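Local coordinates for protein exopolyphosphatase (PDB 1T6C) that probably hydrolyses phosphoanhydride bonds of polyphosphate or guanosine pentaphosphate, as a Ppx/GppA family member with an actin-like fold, and binds a calcium ion, at residues Val143-Gly148 / Gly279-Thr284; Ser149-Phe154 / Val163-Ile168. All coordinates share one frame; numbering follows the deposited sequence.

Interaction 1. Residues Val143-Gly148 / Gly279-Thr284; sequences VDQGGG and GIFLKT. With CA (calcium ion), chain C.
The ring of F281 lies in front of V143 and Q145, two residues that project from the same face of their strand, and it meets one with each side of its outer end. V143 CG1 comes within 3.7 Å of F281 CE2, the two side chains sliding past each other in opposite directions. Q145 reaches the other side: its CB is 3.8 Å from F281 CE1, and this side chain crosses the phenylalanine at about a right angle, with amide and ring planes 78° apart. Both approach the ring obliquely. F281 sets off from the helix with CG anti to its carbonyl carbon (chi1 -74°), and only the outer part of the ring closes on the strand. The remaining contacts are looser. I280 CD1 sits 4.2 Å from Q145 CG, while T284 CG2 meets V143 CG2 at 4.1 Å, methyl against methyl. The hydroxyl of T284 is turned back on its own helix, where OG1 donates to I280 O at 2.7 Å; T284 N bonds that oxygen from the opposite face of its plane. Away from the helix, two backbone carbonyls of the strand bind the metal, D144 O at 2.9 Å and G146 O at 2.6 Å from the calcium ion. The sequence DQGGGS here is consistent with the second phosphate loop of actin-like folds. No hydrogen bond joins strand to helix, and the amide oxygen OE1 of Q145 is bonded instead to T215. The contact is therefore held by buried hydrocarbon surface, which ties helix 274-288 to the V143 and Q145 face of a strand whose carbonyls serve the calcium.

Interaction 2. Residues Ser149-Phe154 / Val163-Ile168; sequences STEYVF and VISLPI. With CA (calcium ion), chain C.
Y152 and F154 lay their rings on the same side of the hairpin, against I164 and L166 of the partner strand. I164 O stands at the edge of the Y152 ring, near its plane, while L166 CD1 comes in obliquely to 3.7 Å from Y152 CE1. The F154 ring meets I164 CD1 obliquely through CE2, at 4.3 Å, and makes a cation-pi contact with K204. The third flat group, the E151 carboxylate, belongs to the opposite face. S165 OG donates to the anti lone pair of E151 OE2 at 2.7 Å, and S149 OG donates to the syn lone pair of that oxygen at 2.5 Å. The other oxygen, E151 OE1, binds calcium at 2.7 Å, as does S149 O. Two hydroxyls thus grip OE2 through both lone pairs and, with calcium on OE1, hold the carboxylate's rotation; they would probably draw some negative charge toward OE2. S149 OG stands between its own N and carbonyl carbon (chi1 71°), which brings it to the carboxylate; it also accepts from a calcium-bound water. An alanine here would probably leave E151 OE2 with the S165 bond alone and the carboxylate freer to turn at the calcium. The backbones run antiparallel, with T150-L166 and Y152-I164 as hydrogen-bonded pairs; Y152 N gives I164 O a nearly straight bond of 2.8 Å (174°). Strand 159-166 ends the six-stranded sheet, and strand 139-146 flanks 149-156 on its other side. Helix 274-288 packs on T150, Y152 and F154, whereas helix 119-133, beginning with P119, meets E151, V153, V163 and S165.

In the fold
Interactions 1 and 2 have centres about 9 Å apart and share one calcium ion. Strands 139-146 and 149-156, joined by the G147-G148 turn, follow each other in the chain and are neighbours in the sheet, and each gives the metal two oxygens; two waters, shared by both contacts, complete the six ligands. A probable backbone hydrogen bond from D144 N to E151 O, 2.9 Å, fastens these two strands beside the site. The helix of interaction 1 also reaches the hairpin: T284 OG1 and Y152 OH are 2.8 Å apart, probably hydrogen-bonded, and I280 CD1 packs 3.7 Å from I168 O. Interaction 2 is nested within the long chain loop that interaction 1 closes.

Interaction 1. Residues Val143-Gly148 / Gly279-Thr284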
loop_
_atom_site.group_PDB
_atom_site.type_symbol
_atom_site.label_atom_id
_atom_site.label_comp_id
_atom_site.label_asym_id
_atom_site.label_seq_id
_atom_site.Cartn_x
_atom_site.Cartn_y
_atom_site.Cartn_z
ATOM N N VAL A 143 -3.580 9.031 2.522
ATOM C CA VAL A 143 -3.330 8.208 3.703
ATOM C C VAL A 143 -3.165 6.775 3.242
ATOM O O VAL A 143 -4.131 6.127 2.847
ATOM C CB VAL A 143 -4.485 8.318 4.712
ATOM C CG1 VAL A 143 -4.222 7.453 5.937
ATOM C CG2 VAL A 143 -4.693 9.738 5.116
ATOM N N ASP A 144 -1.937 6.289 3.258
ATOM C CA ASP A 144 -1.610 4.985 2.666
ATOM C C ASP A 144 -1.143 3.999 3.731
ATOM O O ASP A 144 0.019 4.011 4.195
ATOM C CB ASP A 144 -0.552 5.150 1.595
ATOM C CG ASP A 144 -0.321 3.907 0.804
ATOM O OD1 ASP A 144 -0.917 2.805 1.081
ATOM O OD2 ASP A 144 0.505 3.969 -0.139
ATOM N N GLN A 145 -2.060 3.116 4.100
ATOM C CA GLN A 145 -1.832 2.146 5.145
ATOM C C GLN A 145 -1.468 0.806 4.537
ATOM O O GLN A 145 -2.167 0.291 3.669
ATOM C CB GLN A 145 -3.088 2.012 6.030
ATOM C CG GLN A 145 -2.985 0.877 7.046
ATOM C CD GLN A 145 -3.450 -0.450 6.522
ATOM O OE1 GLN A 145 -4.532 -0.558 5.945
ATOM N NE2 GLN A 145 -2.624 -1.501 6.701
ATOM N N GLY A 146 -0.362 0.232 5.014
ATOM C CA GLY A 146 0.158 -1.037 4.529
ATOM C C GLY A 146 1.633 -1.259 4.775
ATOM O O GLY A 146 2.430 -0.316 4.839
ATOM N N GLY A 147 2.003 -2.531 4.896
ATOM C CA GLY A 147 3.402 -2.936 4.937
ATOM C C GLY A 147 4.160 -2.492 6.160
ATOM O O GLY A 147 5.373 -2.250 6.088
ATOM N N GLY A 148 3.435 -2.280 7.256
ATOM C CA GLY A 148 4.017 -1.865 8.511
ATOM C C GLY A 148 3.999 -0.386 8.827
ATOM O O GLY A 148 4.519 0.035 9.861
ATOM N N GLY A 279 -9.453 1.218 12.371
ATOM C CA GLY A 279 -9.267 2.228 13.409
ATOM C C GLY A 279 -8.355 3.371 13.016
ATOM O O GLY A 279 -8.622 4.540 13.371
ATOM N N ILE A 280 -7.302 3.069 12.252
ATOM C CA ILE A 280 -6.408 4.093 11.778
ATOM C C ILE A 280 -7.191 5.087 10.938
ATOM O O ILE A 280 -7.035 6.289 11.095
ATOM C CB ILE A 280 -5.224 3.504 10.938
ATOM C CG1 ILE A 280 -4.260 2.756 11.842
ATOM C CG2 ILE A 280 -4.525 4.651 10.148
ATOM C CD1 ILE A 280 -3.193 2.003 11.059
ATOM N N PHE A 281 -8.012 4.599 10.029
ATOM C CA PHE A 281 -8.777 5.515 9.161
ATOM C C PHE A 281 -9.844 6.248 9.936
ATOM O O PHE A 281 -10.081 7.430 9.665
ATOM C CB PHE A 281 -9.388 4.755 7.999
ATOM C CG PHE A 281 -8.368 4.371 6.963
ATOM C CD1 PHE A 281 -7.807 3.103 6.959
ATOM C CD2 PHE A 281 -7.913 5.303 6.052
ATOM C CE1 PHE A 281 -6.830 2.789 6.041
ATOM C CE2 PHE A 281 -6.916 4.978 5.141
ATOM C CZ PHE A 281 -6.402 3.739 5.130
ATOM N N LEU A 282 -10.475 5.590 10.900
ATOM C CA LEU A 282 -11.560 6.229 11.687
ATOM C C LEU A 282 -10.954 7.383 12.494
ATOM O O LEU A 282 -11.443 8.532 12.450
ATOM C CB LEU A 282 -12.220 5.178 12.591
ATOM C CG LEU A 282 -13.409 5.690 13.397
ATOM C CD1 LEU A 282 -14.582 5.979 12.449
ATOM C CD2 LEU A 282 -13.738 4.631 14.451
ATOM N N LYS A 283 -9.883 7.101 13.242
ATOM C CA LYS A 283 -9.207 8.130 14.021
ATOM C C LYS A 283 -8.618 9.236 13.136
ATOM O O LYS A 283 -8.616 10.403 13.515
ATOM C CB LYS A 283 -8.173 7.521 15.001
ATOM C CG LYS A 283 -7.483 8.521 15.927
ATOM C CD LYS A 283 -8.413 9.274 16.889
ATOM C CE LYS A 283 -8.999 8.382 17.970
ATOM N NZ LYS A 283 -9.699 9.243 19.024
ATOM N N THR A 284 -8.156 8.894 11.939
ATOM C CA THR A 284 -7.623 9.892 11.018
ATOM C C THR A 284 -8.716 10.918 10.680
ATOM O O THR A 284 -8.486 12.124 10.745
ATOM C CB THR A 284 -7.113 9.225 9.730
ATOM O OG1 THR A 284 -5.898 8.503 10.024
ATOM C CG2 THR A 284 -6.738 10.249 8.689
HETATM CA CA CA C . 2.242 2.194 4.065
HETATM O O HOH W 1 1.278 1.055 1.749
HETATM O O HOH W 2 4.826 2.110 3.071
#

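Interaction 2. Residues Ser149-Phe154 / Val163-Ile168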
loop_
_atom_site.group_PDB
_atom_site.type_symbol
_atom_site.label_atom_id
_atom_site.label_comp_id
_atom_site.label_asym_id
_atom_site.label_seq_id
_atom_site.Cartn_x
_atom_site.Cartn_y
_atom_site.Cartn_z
ATOM N N SER A 149 3.360 0.411 7.975
ATOM C CA SER A 149 3.305 1.832 8.198
ATOM C C SER A 149 2.101 2.478 7.536
ATOM O O SER A 149 1.451 1.907 6.676
ATOM C CB SER A 149 4.566 2.515 7.675
ATOM O OG SER A 149 4.608 2.519 6.235
ATOM N N THR A 150 1.827 3.704 7.952
ATOM C CA THR A 150 0.867 4.529 7.295
ATOM C C THR A 150 1.524 5.849 6.964
ATOM O O THR A 150 2.042 6.548 7.873
ATOM C CB THR A 150 -0.401 4.731 8.151
ATOM O OG1 THR A 150 -1.093 3.484 8.339
ATOM C CG2 THR A 150 -1.387 5.563 7.395
ATOM N N GLU A 151 1.539 6.174 5.669
ATOM C CA GLU A 151 2.079 7.426 5.220
ATOM C C GLU A 151 0.955 8.445 5.060
ATOM O O GLU A 151 -0.132 8.109 4.578
ATOM C CB GLU A 151 2.783 7.316 3.888
ATOM C CG GLU A 151 4.158 6.722 3.982
ATOM C CD GLU A 151 4.142 5.244 4.327
ATOM O OE1 GLU A 151 3.531 4.488 3.577
ATOM O OE2 GLU A 151 4.710 4.871 5.366
ATOM N N TYR A 152 1.267 9.667 5.465
ATOM C CA TYR A 152 0.409 10.833 5.273
ATOM C C TYR A 152 1.118 11.782 4.301
ATOM O O TYR A 152 2.157 12.351 4.641
ATOM C CB TYR A 152 0.148 11.536 6.630
ATOM C CG TYR A 152 -0.722 10.691 7.517
ATOM C CD1 TYR A 152 -0.178 9.581 8.187
ATOM C CD2 TYR A 152 -2.078 10.924 7.626
ATOM C CE1 TYR A 152 -0.987 8.741 8.945
ATOM C CE2 TYR A 152 -2.896 10.085 8.359
ATOM C CZ TYR A 152 -2.356 9.015 9.024
ATOM O OH TYR A 152 -3.158 8.152 9.731
ATOM N N VAL A 153 0.579 11.914 3.100
ATOM C CA VAL A 153 1.247 12.640 2.023
ATOM C C VAL A 153 0.390 13.814 1.646
ATOM O O VAL A 153 -0.714 13.645 1.141
ATOM C CB VAL A 153 1.495 11.773 0.782
ATOM C CG1 VAL A 153 2.507 12.452 -0.126
ATOM C CG2 VAL A 153 2.012 10.408 1.198
ATOM N N PHE A 154 0.941 15.004 1.868
ATOM C CA PHE A 154 0.233 16.247 1.645
ATOM C C PHE A 154 0.715 16.922 0.375
ATOM O O PHE A 154 1.909 17.002 0.093
ATOM C CB PHE A 154 0.482 17.184 2.815
ATOM C CG PHE A 154 0.013 16.656 4.126
ATOM C CD1 PHE A 154 -1.283 16.910 4.576
ATOM C CD2 PHE A 154 0.866 15.925 4.900
ATOM C CE1 PHE A 154 -1.699 16.434 5.810
ATOM C CE2 PHE A 154 0.448 15.435 6.156
ATOM C CZ PHE A 154 -0.819 15.681 6.586
ATOM N N VAL A 163 5.661 14.660 3.330
ATOM C CA VAL A 163 5.236 13.290 3.663
ATOM C C VAL A 163 5.723 12.948 5.066
ATOM O O VAL A 163 6.891 13.200 5.437
ATOM C CB VAL A 163 5.713 12.218 2.628
ATOM C CG1 VAL A 163 7.164 12.396 2.247
ATOM C CG2 VAL A 163 5.431 10.778 3.128
ATOM N N ILE A 164 4.825 12.349 5.846
ATOM C CA ILE A 164 5.116 11.883 7.174
ATOM C C ILE A 164 4.746 10.405 7.195
ATOM O O ILE A 164 3.609 10.048 6.935
ATOM C CB ILE A 164 4.344 12.649 8.279
ATOM C CG1 ILE A 164 4.670 14.149 8.222
ATOM C CG2 ILE A 164 4.713 12.063 9.659
ATOM C CD1 ILE A 164 3.668 15.034 8.973
ATOM N N SER A 165 5.714 9.557 7.479
ATOM C CA SER A 165 5.476 8.122 7.653
ATOM C C SER A 165 5.385 7.754 9.122
ATOM O O SER A 165 6.343 7.959 9.865
ATOM C CB SER A 165 6.595 7.317 7.005
ATOM O OG SER A 165 6.399 5.911 7.191
ATOM N N LEU A 166 4.255 7.184 9.543
ATOM C CA LEU A 166 4.063 6.730 10.921
ATOM C C LEU A 166 4.212 5.209 10.937
ATOM O O LEU A 166 3.533 4.498 10.192
ATOM C CB LEU A 166 2.694 7.129 11.466
ATOM C CG LEU A 166 2.323 8.607 11.436
ATOM C CD1 LEU A 166 0.978 8.796 12.104
ATOM C CD2 LEU A 166 3.391 9.479 12.047
ATOM N N PRO A 167 5.102 4.705 11.772
ATOM C CA PRO A 167 5.382 3.269 11.849
ATOM C C PRO A 167 4.327 2.482 12.672
ATOM O O PRO A 167 4.639 1.715 13.579
ATOM C CB PRO A 167 6.780 3.258 12.444
ATOM C CG PRO A 167 6.750 4.428 13.380
ATOM C CD PRO A 167 5.973 5.492 12.670
ATOM N N ILE A 168 3.061 2.682 12.338
ATOM C CA ILE A 168 1.934 2.177 13.117
ATOM C C ILE A 168 1.339 0.948 12.421
ATOM O O ILE A 168 0.118 0.870 12.170
ATOM C CB ILE A 168 0.869 3.275 13.342
ATOM C CG1 ILE A 168 0.395 3.889 12.010
ATOM C CG2 ILE A 168 1.436 4.309 14.287
ATOM C CD1 ILE A 168 -0.737 4.900 12.145
HETATM CA CA CA C . 2.242 2.194 4.065
HETATM O O HOH W 2 4.826 2.110 3.071
HETATM O O HOH W 3 -0.024 1.198 9.395
HETATM O O HOH W 1 1.278 1.055 1.749
#